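Local coordinates for fructosyl amine:oxygen oxidoreductase (Neosartorya fumigata, PDB 4WCT), which is an FAD-dependent amadoriase that probably oxidises fructosyl amines (Amadori products) with molecular oxygen, thereby deglycating them, at residues Phe117-His122 / Phe279-Gly284; Ala125-Ile130 / Gly166-Leu171. One frame throughout, in Å; residues are numbered along the deposited sequence.

How the interactions relate
Strand 117-121 is the common element. One of its edges pairs in parallel with strand 277-280 in interaction 1; the other pairs antiparallel with strand 168-172, the strand that packs under helix 124-135 in interaction 2. The centres of the two contacts are about 7 Å apart, and probable backbone hydrogen bonds stitch them together: W170 N lies 2.9 Å from I119 O, and K168 N lies 3.0 Å from G121 O. I130 of the helix also packs against strand 117-121, its CD1 lying 3.3 Å from S120 C. The side chain of F117, in interaction 1, is about 8 Å from the bound FAD.

Interaction 1: residues Phe117-His122 / Phe279-Gly284; sequences FIISGH and FNIAKG
I119 pairs with F279 and S120 with N280 in two consecutive parallel bridges, with F279 N bonding to I118 O and I281 N to S120 O, the latter at 2.9 Å and fairly straight (159°). F279 O is gripped twice by S120: weakly by the backbone N, and by the hydroxyl, which a chi1 of 61° sets between the backbone N and carbonyl carbon; OG is 2.8 Å away and approaches from above the carbonyl plane of F279. On the face that carries I119 and F279, the F117 and F279 side chains lie side by side and point the same way, CZ of F117 meeting CD2 of F279 at 3.8 Å, while I119 CG1 touches I281 CG2. N280 OD1 accepts from A282 N in an Asx turn, and N280 ND2 donates almost straight (169°) to H122 ND1 at 3.1 Å, near the amide plane but tilted from the imidazole plane. K283 lays its CE over the H122 ring face, 3.6 Å from the centroid, a CH-pi contact; its NZ salt-bridges D338. K283 and G284 form a classic beta bulge opposite N280. Helix 124-135 packs on I119 and I281, helix 330-343 receives K283, and strand 72-75 lies against F117.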
ATOM      1  N   PHE A 117      16.622  -2.673   6.195  1.00  8.55           N
ATOM      2  CA  PHE A 117      15.956  -1.427   5.797  1.00 10.18           C
ATOM      3  C   PHE A 117      16.760  -0.264   6.325  1.00 10.10           C
ATOM      4  O   PHE A 117      17.141  -0.245   7.506  1.00 11.54           O
ATOM      5  CB  PHE A 117      14.537  -1.412   6.389  1.00 10.13           C
ATOM      6  CG  PHE A 117      13.781  -0.116   6.229  1.00 13.72           C
ATOM      7  CD1 PHE A 117      13.369   0.331   4.988  1.00 16.28           C
ATOM      8  CD2 PHE A 117      13.517   0.682   7.333  1.00 25.88           C
ATOM      9  CE1 PHE A 117      12.588   1.482   4.860  1.00 18.65           C
ATOM     10  CE2 PHE A 117      12.754   1.832   7.209  1.00 30.23           C
ATOM     11  CZ  PHE A 117      12.282   2.224   5.965  1.00 20.23           C
ATOM     12  N   ILE A 118      17.084   0.675   5.434  1.00  8.82           N
ATOM     13  CA  ILE A 118      17.845   1.861   5.806  1.00  9.26           C
ATOM     14  C   ILE A 118      16.894   3.053   5.696  1.00  8.87           C
ATOM     15  O   ILE A 118      16.277   3.272   4.638  1.00  8.28           O
ATOM     16  CB  ILE A 118      19.044   2.102   4.848  1.00  9.30           C
ATOM     17  CG1 ILE A 118      20.047   0.954   4.900  1.00  9.05           C
ATOM     18  CG2 ILE A 118      19.726   3.422   5.162  1.00 10.20           C
ATOM     19  CD1 ILE A 118      20.989   0.948   3.705  1.00  9.95           C
ATOM     20  N   ILE A 119      16.778   3.821   6.783  1.00  8.71           N
ATOM     21  CA  ILE A 119      16.047   5.076   6.759  1.00  9.42           C
ATOM     22  C   ILE A 119      16.978   6.256   6.960  1.00  9.56           C
ATOM     23  O   ILE A 119      17.875   6.201   7.785  1.00 11.01           O
ATOM     24  CB  ILE A 119      14.917   5.076   7.810  1.00 11.56           C
ATOM     25  CG1 ILE A 119      14.036   6.310   7.662  1.00 12.56           C
ATOM     26  CG2 ILE A 119      15.468   4.927   9.206  1.00 14.97           C
ATOM     27  CD1 ILE A 119      12.719   6.205   8.386  1.00 16.35           C
ATOM     28  N   SER A 120      16.847   7.261   6.103  1.00  7.90           N
ATOM     29  CA  SER A 120      17.842   8.328   6.032  1.00  7.47           C
ATOM     30  C   SER A 120      17.205   9.667   5.619  1.00  8.24           C
ATOM     31  O   SER A 120      16.082   9.711   5.081  1.00  8.93           O
ATOM     32  CB  SER A 120      18.941   7.952   5.047  1.00  8.54           C
ATOM     33  OG  SER A 120      18.391   7.762   3.735  1.00 10.06           O
ATOM     34  N   GLY A 121      17.963  10.735   5.814  1.00  8.25           N
ATOM     35  CA  GLY A 121      17.615  12.057   5.295  1.00  8.78           C
ATOM     36  C   GLY A 121      18.871  12.848   5.060  1.00 11.10           C
ATOM     37  O   GLY A 121      19.957  12.404   5.460  1.00 10.75           O
ATOM     38  N   HIS A 122      18.766  14.002   4.399  1.00 10.87           N
ATOM     39  CA  HIS A 122      19.961  14.733   3.958  1.00 11.98           C
ATOM     40  C   HIS A 122      20.032  16.187   4.473  1.00 11.33           C
ATOM     41  O   HIS A 122      20.860  16.949   4.010  1.00 13.57           O
ATOM     42  CB  HIS A 122      20.124  14.670   2.430  1.00 11.36           C
ATOM     43  CG  HIS A 122      18.986  15.287   1.690  1.00 11.33           C
ATOM     44  ND1 HIS A 122      17.756  14.681   1.621  1.00 10.71           N
ATOM     45  CD2 HIS A 122      18.817  16.537   1.182  1.00 11.00           C
ATOM     46  CE1 HIS A 122      16.872  15.526   1.128  1.00 11.94           C
ATOM     47  NE2 HIS A 122      17.507  16.631   0.780  1.00 13.33           N
ATOM     48  N   PHE A 279      16.085   3.979   1.796  1.00  7.47           N
ATOM     49  CA  PHE A 279      15.019   4.986   1.800  1.00  8.38           C
ATOM     50  C   PHE A 279      15.537   6.299   2.387  1.00  9.14           C
ATOM     51  O   PHE A 279      16.009   6.322   3.508  1.00  9.96           O
ATOM     52  CB  PHE A 279      13.858   4.446   2.641  1.00  9.74           C
ATOM     53  CG  PHE A 279      12.688   5.394   2.780  1.00 10.96           C
ATOM     54  CD1 PHE A 279      12.279   6.203   1.732  1.00 11.17           C
ATOM     55  CD2 PHE A 279      11.953   5.384   3.940  1.00 13.93           C
ATOM     56  CE1 PHE A 279      11.099   6.952   1.821  1.00 14.97           C
ATOM     57  CE2 PHE A 279      10.782   6.139   4.055  1.00 14.97           C
ATOM     58  CZ  PHE A 279      10.343   6.893   2.982  1.00 14.77           C
ATOM     59  N   ASN A 280      15.452   7.371   1.613  1.00  7.40           N
ATOM     60  CA  ASN A 280      15.596   8.729   2.104  1.00  8.02           C
ATOM     61  C   ASN A 280      14.217   9.384   2.098  1.00  8.69           C
ATOM     62  O   ASN A 280      13.543   9.449   1.048  1.00  8.06           O
ATOM     63  CB  ASN A 280      16.586   9.509   1.225  1.00  8.22           C
ATOM     64  CG  ASN A 280      16.681  10.970   1.601  1.00  8.67           C
ATOM     65  OD1 ASN A 280      15.685  11.599   1.938  1.00  8.56           O
ATOM     66  ND2 ASN A 280      17.839  11.555   1.403  1.00 11.70           N
ATOM     67  N   ILE A 281      13.760   9.770   3.281  1.00  8.34           N
ATOM     68  CA  ILE A 281      12.365  10.180   3.477  1.00  9.13           C
ATOM     69  C   ILE A 281      11.971  11.428   2.696  1.00 10.60           C
ATOM     70  O   ILE A 281      10.789  11.745   2.611  1.00 11.49           O
ATOM     71  CB  ILE A 281      12.033  10.389   4.968  1.00 10.68           C
ATOM     72  CG1 ILE A 281      12.816  11.580   5.528  1.00 10.24           C
ATOM     73  CG2 ILE A 281      12.272   9.104   5.742  1.00 10.71           C
ATOM     74  CD1 ILE A 281      12.316  11.993   6.907  1.00 14.13           C
ATOM     75  N   ALA A 282      12.923  12.133   2.105  1.00  9.53           N
ATOM     76  CA  ALA A 282      12.587  13.283   1.274  1.00  9.24           C
ATOM     77  C   ALA A 282      13.139  13.166  -0.126  1.00  8.97           C
ATOM     78  O   ALA A 282      13.190  14.165  -0.840  1.00  9.84           O
ATOM     79  CB  ALA A 282      13.044  14.585   1.922  1.00  9.40           C
ATOM     80  N   LYS A 283      13.560  11.959  -0.536  1.00  8.01           N
ATOM     81  CA  LYS A 283      14.061  11.756  -1.899  1.00  8.06           C
ATOM     82  C   LYS A 283      13.477  10.518  -2.559  1.00  7.92           C
ATOM     83  O   LYS A 283      12.934  10.589  -3.658  1.00  8.87           O
ATOM     84  CB  LYS A 283      15.576  11.714  -1.981  1.00  9.15           C
ATOM     85  CG  LYS A 283      16.206  13.084  -1.754  1.00 10.75           C
ATOM     86  CD  LYS A 283      17.647  13.096  -2.259  1.00 14.20           C
ATOM     87  CE  LYS A 283      18.302  14.444  -2.019  1.00 19.49           C
ATOM     88  NZ  LYS A 283      17.918  15.376  -3.084  1.00 25.43           N
ATOM     89  N   GLY A 284      13.533   9.397  -1.879  1.00  8.49           N
ATOM     90  CA  GLY A 284      12.915   8.186  -2.452  1.00  8.47           C
ATOM     91  C   GLY A 284      13.510   6.910  -1.910  1.00  7.77           C
ATOM     92  O   GLY A 284      14.307   6.927  -0.974  1.00  8.51           O
TER

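Interaction 2: residues Ala125-Ile130 / Gly166-Leu171; sequences ALIDHI and GWKGWL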
ATOM      1  N   ALA A 125      17.197  18.765   9.805  1.00 17.41           N
ATOM      2  CA  ALA A 125      15.814  18.650  10.214  1.00 16.41           C
ATOM      3  C   ALA A 125      15.232  17.280   9.876  1.00 16.88           C
ATOM      4  O   ALA A 125      14.459  16.735  10.655  1.00 16.04           O
ATOM      5  CB  ALA A 125      14.973  19.745   9.583  1.00 20.51           C
ATOM      6  N   LEU A 126      15.517  16.763   8.672  1.00 14.98           N
ATOM      7  CA  LEU A 126      14.985  15.462   8.302  1.00 12.22           C
ATOM      8  C   LEU A 126      15.602  14.393   9.207  1.00 10.56           C
ATOM      9  O   LEU A 126      14.930  13.447   9.623  1.00 13.57           O
ATOM     10  CB  LEU A 126      15.324  15.153   6.831  1.00 13.22           C
ATOM     11  CG  LEU A 126      14.559  15.968   5.782  1.00 12.71           C
ATOM     12  CD1 LEU A 126      15.186  15.843   4.403  1.00 15.57           C
ATOM     13  CD2 LEU A 126      13.082  15.610   5.752  1.00 13.94           C
ATOM     14  N   ILE A 127      16.916  14.475   9.379  1.00 10.86           N
ATOM     15  CA  ILE A 127      17.658  13.507  10.221  1.00 12.57           C
ATOM     16  C   ILE A 127      17.152  13.505  11.672  1.00 13.15           C
ATOM     17  O   ILE A 127      16.915  12.450  12.222  1.00 14.23           O
ATOM     18  CB  ILE A 127      19.175  13.772  10.162  1.00 12.73           C
ATOM     19  CG1 ILE A 127      19.667  13.527   8.743  1.00 15.44           C
ATOM     20  CG2 ILE A 127      19.968  12.829  11.068  1.00 13.64           C
ATOM     21  CD1 ILE A 127      20.943  14.268   8.436  1.00 16.12           C
ATOM     22  N   ASP A 128      16.825  14.677  12.214  1.00 14.74           N
ATOM     23  CA  ASP A 128      16.254  14.833  13.578  0.50 17.31           C
ATOM     24  C   ASP A 128      14.868  14.211  13.679  1.00 16.15           C
ATOM     25  O   ASP A 128      14.505  13.589  14.660  1.00 16.98           O
ATOM     26  CB  ASP A 128      16.097  16.324  13.908  0.50 20.48           C
ATOM     27  CG  ASP A 128      17.382  16.963  14.416  0.50 26.55           C
ATOM     28  OD1 ASP A 128      18.470  16.398  14.193  0.50 31.15           O
ATOM     29  OD2 ASP A 128      17.302  18.085  14.968  0.50 34.41           O
ATOM     30  N   HIS A 129      14.084  14.398  12.633  1.00 15.97           N
ATOM     31  CA  HIS A 129      12.770  13.809  12.570  1.00 15.62           C
ATOM     32  C   HIS A 129      12.840  12.286  12.644  1.00 14.63           C
ATOM     33  O   HIS A 129      12.056  11.609  13.341  1.00 13.68           O
ATOM     34  CB  HIS A 129      12.087  14.262  11.296  1.00 18.68           C
ATOM     35  CG  HIS A 129      10.751  13.638  11.077  1.00 22.95           C
ATOM     36  ND1 HIS A 129       9.653  13.956  11.843  1.00 27.45           N
ATOM     37  CD2 HIS A 129      10.323  12.738  10.159  1.00 23.91           C
ATOM     38  CE1 HIS A 129       8.599  13.299  11.390  1.00 29.81           C
ATOM     39  NE2 HIS A 129       8.987  12.523  10.398  1.00 27.04           N
ATOM     40  N   ILE A 130      13.747  11.719  11.866  1.00 12.17           N
ATOM     41  CA  ILE A 130      13.905  10.286  11.876  1.00 12.65           C
ATOM     42  C   ILE A 130      14.363   9.789  13.253  1.00 14.37           C
ATOM     43  O   ILE A 130      13.850   8.800  13.791  1.00 15.43           O
ATOM     44  CB  ILE A 130      14.910   9.837  10.808  1.00 12.77           C
ATOM     45  CG1 ILE A 130      14.384  10.202   9.417  1.00 12.36           C
ATOM     46  CG2 ILE A 130      15.127   8.336  10.917  1.00 11.98           C
ATOM     47  CD1 ILE A 130      15.459  10.130   8.345  1.00 11.98           C
ATOM     48  N   GLY A 166      25.307  15.076   2.458  1.00  9.78           N
ATOM     49  CA  GLY A 166      24.481  15.439   3.587  1.00 10.95           C
ATOM     50  C   GLY A 166      23.653  14.339   4.206  1.00 10.28           C
ATOM     51  O   GLY A 166      22.986  14.568   5.212  1.00 11.39           O
ATOM     52  N   TRP A 167      23.750  13.125   3.656  1.00  8.86           N
ATOM     53  CA  TRP A 167      22.919  12.032   4.146  1.00  9.05           C
ATOM     54  C   TRP A 167      23.452  11.507   5.484  1.00  9.05           C
ATOM     55  O   TRP A 167      24.666  11.270   5.648  1.00 10.26           O
ATOM     56  CB  TRP A 167      22.909  10.874   3.158  1.00  8.98           C
ATOM     57  CG  TRP A 167      22.143  11.062   1.890  1.00  9.02           C
ATOM     58  CD1 TRP A 167      22.230  12.105   0.996  1.00  8.34           C
ATOM     59  CD2 TRP A 167      21.302  10.083   1.266  1.00  7.82           C
ATOM     60  NE1 TRP A 167      21.484  11.829  -0.109  1.00  9.06           N
ATOM     61  CE2 TRP A 167      20.927  10.590   0.013  1.00  8.00           C
ATOM     62  CE3 TRP A 167      20.814   8.841   1.665  1.00  9.08           C
ATOM     63  CZ2 TRP A 167      20.057   9.909  -0.835  1.00  8.11           C
ATOM     64  CZ3 TRP A 167      19.997   8.154   0.830  1.00  8.08           C
ATOM     65  CH2 TRP A 167      19.611   8.691  -0.419  1.00  8.66           C
ATOM     66  N   LYS A 168      22.519  11.227   6.386  1.00 10.04           N
ATOM     67  CA  LYS A 168      22.771  10.380   7.560  1.00 10.16           C
ATOM     68  C   LYS A 168      21.587   9.473   7.711  1.00 10.39           C
ATOM     69  O   LYS A 168      20.499   9.790   7.286  1.00 10.27           O
ATOM     70  CB  LYS A 168      22.975  11.199   8.839  1.00 12.07           C
ATOM     71  CG  LYS A 168      24.196  12.118   8.741  1.00 16.31           C
ATOM     72  CD  LYS A 168      24.695  12.635  10.072  1.00 21.76           C
ATOM     73  CE  LYS A 168      25.871  13.579   9.837  1.00 21.62           C
ATOM     74  NZ  LYS A 168      27.086  12.802   9.487  1.00 27.09           N
ATOM     75  N   GLY A 169      21.808   8.286   8.258  1.00 10.33           N
ATOM     76  CA  GLY A 169      20.722   7.362   8.399  1.00 11.31           C
ATOM     77  C   GLY A 169      21.048   6.198   9.305  1.00  8.28           C
ATOM     78  O   GLY A 169      22.012   6.242  10.060  1.00 11.09           O
ATOM     79  N   TRP A 170      20.078   5.306   9.400  1.00  8.60           N
ATOM     80  CA  TRP A 170      20.119   4.151  10.299  1.00  9.83           C
ATOM     81  C   TRP A 170      19.702   2.888   9.537  1.00 10.56           C
ATOM     82  O   TRP A 170      18.711   2.876   8.848  1.00 11.56           O
ATOM     83  CB  TRP A 170      19.178   4.341  11.475  1.00 10.90           C
ATOM     84  CG  TRP A 170      19.582   5.411  12.434  1.00 11.92           C
ATOM     85  CD1 TRP A 170      20.246   5.232  13.596  1.00 14.14           C
ATOM     86  CD2 TRP A 170      19.327   6.826  12.325  1.00 12.94           C
ATOM     87  NE1 TRP A 170      20.397   6.435  14.246  1.00 14.82           N
ATOM     88  CE2 TRP A 170      19.875   7.433  13.476  1.00 13.82           C
ATOM     89  CE3 TRP A 170      18.776   7.633  11.351  1.00 13.76           C
ATOM     90  CZ2 TRP A 170      19.795   8.812  13.709  1.00 14.38           C
ATOM     91  CZ3 TRP A 170      18.648   9.004  11.608  1.00 16.75           C
ATOM     92  CH2 TRP A 170      19.139   9.567  12.787  1.00 15.34           C
ATOM     93  N   LEU A 171      20.451   1.804   9.747  1.00 11.63           N
ATOM     94  CA  LEU A 171      20.183   0.500   9.180  1.00 10.55           C
ATOM     95  C   LEU A 171      19.567  -0.419  10.236  1.00 11.78           C
ATOM     96  O   LEU A 171      20.070  -0.511  11.367  1.00 11.70           O
ATOM     97  CB  LEU A 171      21.498  -0.106   8.680  1.00 11.27           C
ATOM     98  CG  LEU A 171      21.468  -1.599   8.323  1.00 11.95           C
ATOM     99  CD1 LEU A 171      20.574  -1.856   7.138  1.00 12.19           C
ATOM    100  CD2 LEU A 171      22.864  -2.109   8.025  1.00 15.17           C
TER
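With CG1 set beside the backbone N (chi1 -65°), I127 turns its CG2 toward W170 and sends CD1 toward K168, while W170, whose CG also stands beside its own N (chi1 -68°), swings its indole up to the helix. This is alpha/beta packing: helix 124-135 lies over strand 168-172 of the mixed sheet, the short segment axes passing within 8.8 Å of each other at 26°, nearly in the same direction. K168 and W170, two residues apart, both direct their CB atoms to the helix, and successive turns of the helix answer with I127 and I130. The contact is mainly apolar, though two backbone carbonyl oxygens also touch across it.

I127 is wedged between the two strand residues. Its CD1 rests 3.7 Å from K168 CB and also reaches the carbonyl O of G166, where the chain enters the strand. Only the base of the lysine takes part; the chain then leads away from the helix, and NZ forms a salt bridge with E146. The benzo end of the W170 indole crosses I127 at about a right angle, bringing CH2 to 3.8 Å from CG2. I130, one turn on, meets the same six-membered ring obliquely, its CG2 lying 3.6 Å from CZ3 and 3.7 Å from CE3 of W170.

Beyond the indole, I130 also leans on I119 of neighbouring strand 117-121 and on I281 in the loop after strand 277-280, which carries the apolar layer on into interaction 1. W167 points away from helix 124-135, packing on F339 and T343 of helix 330-343 and hydrogen-bonding D342 through NE1. The helix backbone itself also touches the indole: the carbonyl O of I127 lies near the ring plane at its edge, 3.7 Å from W170 CH2.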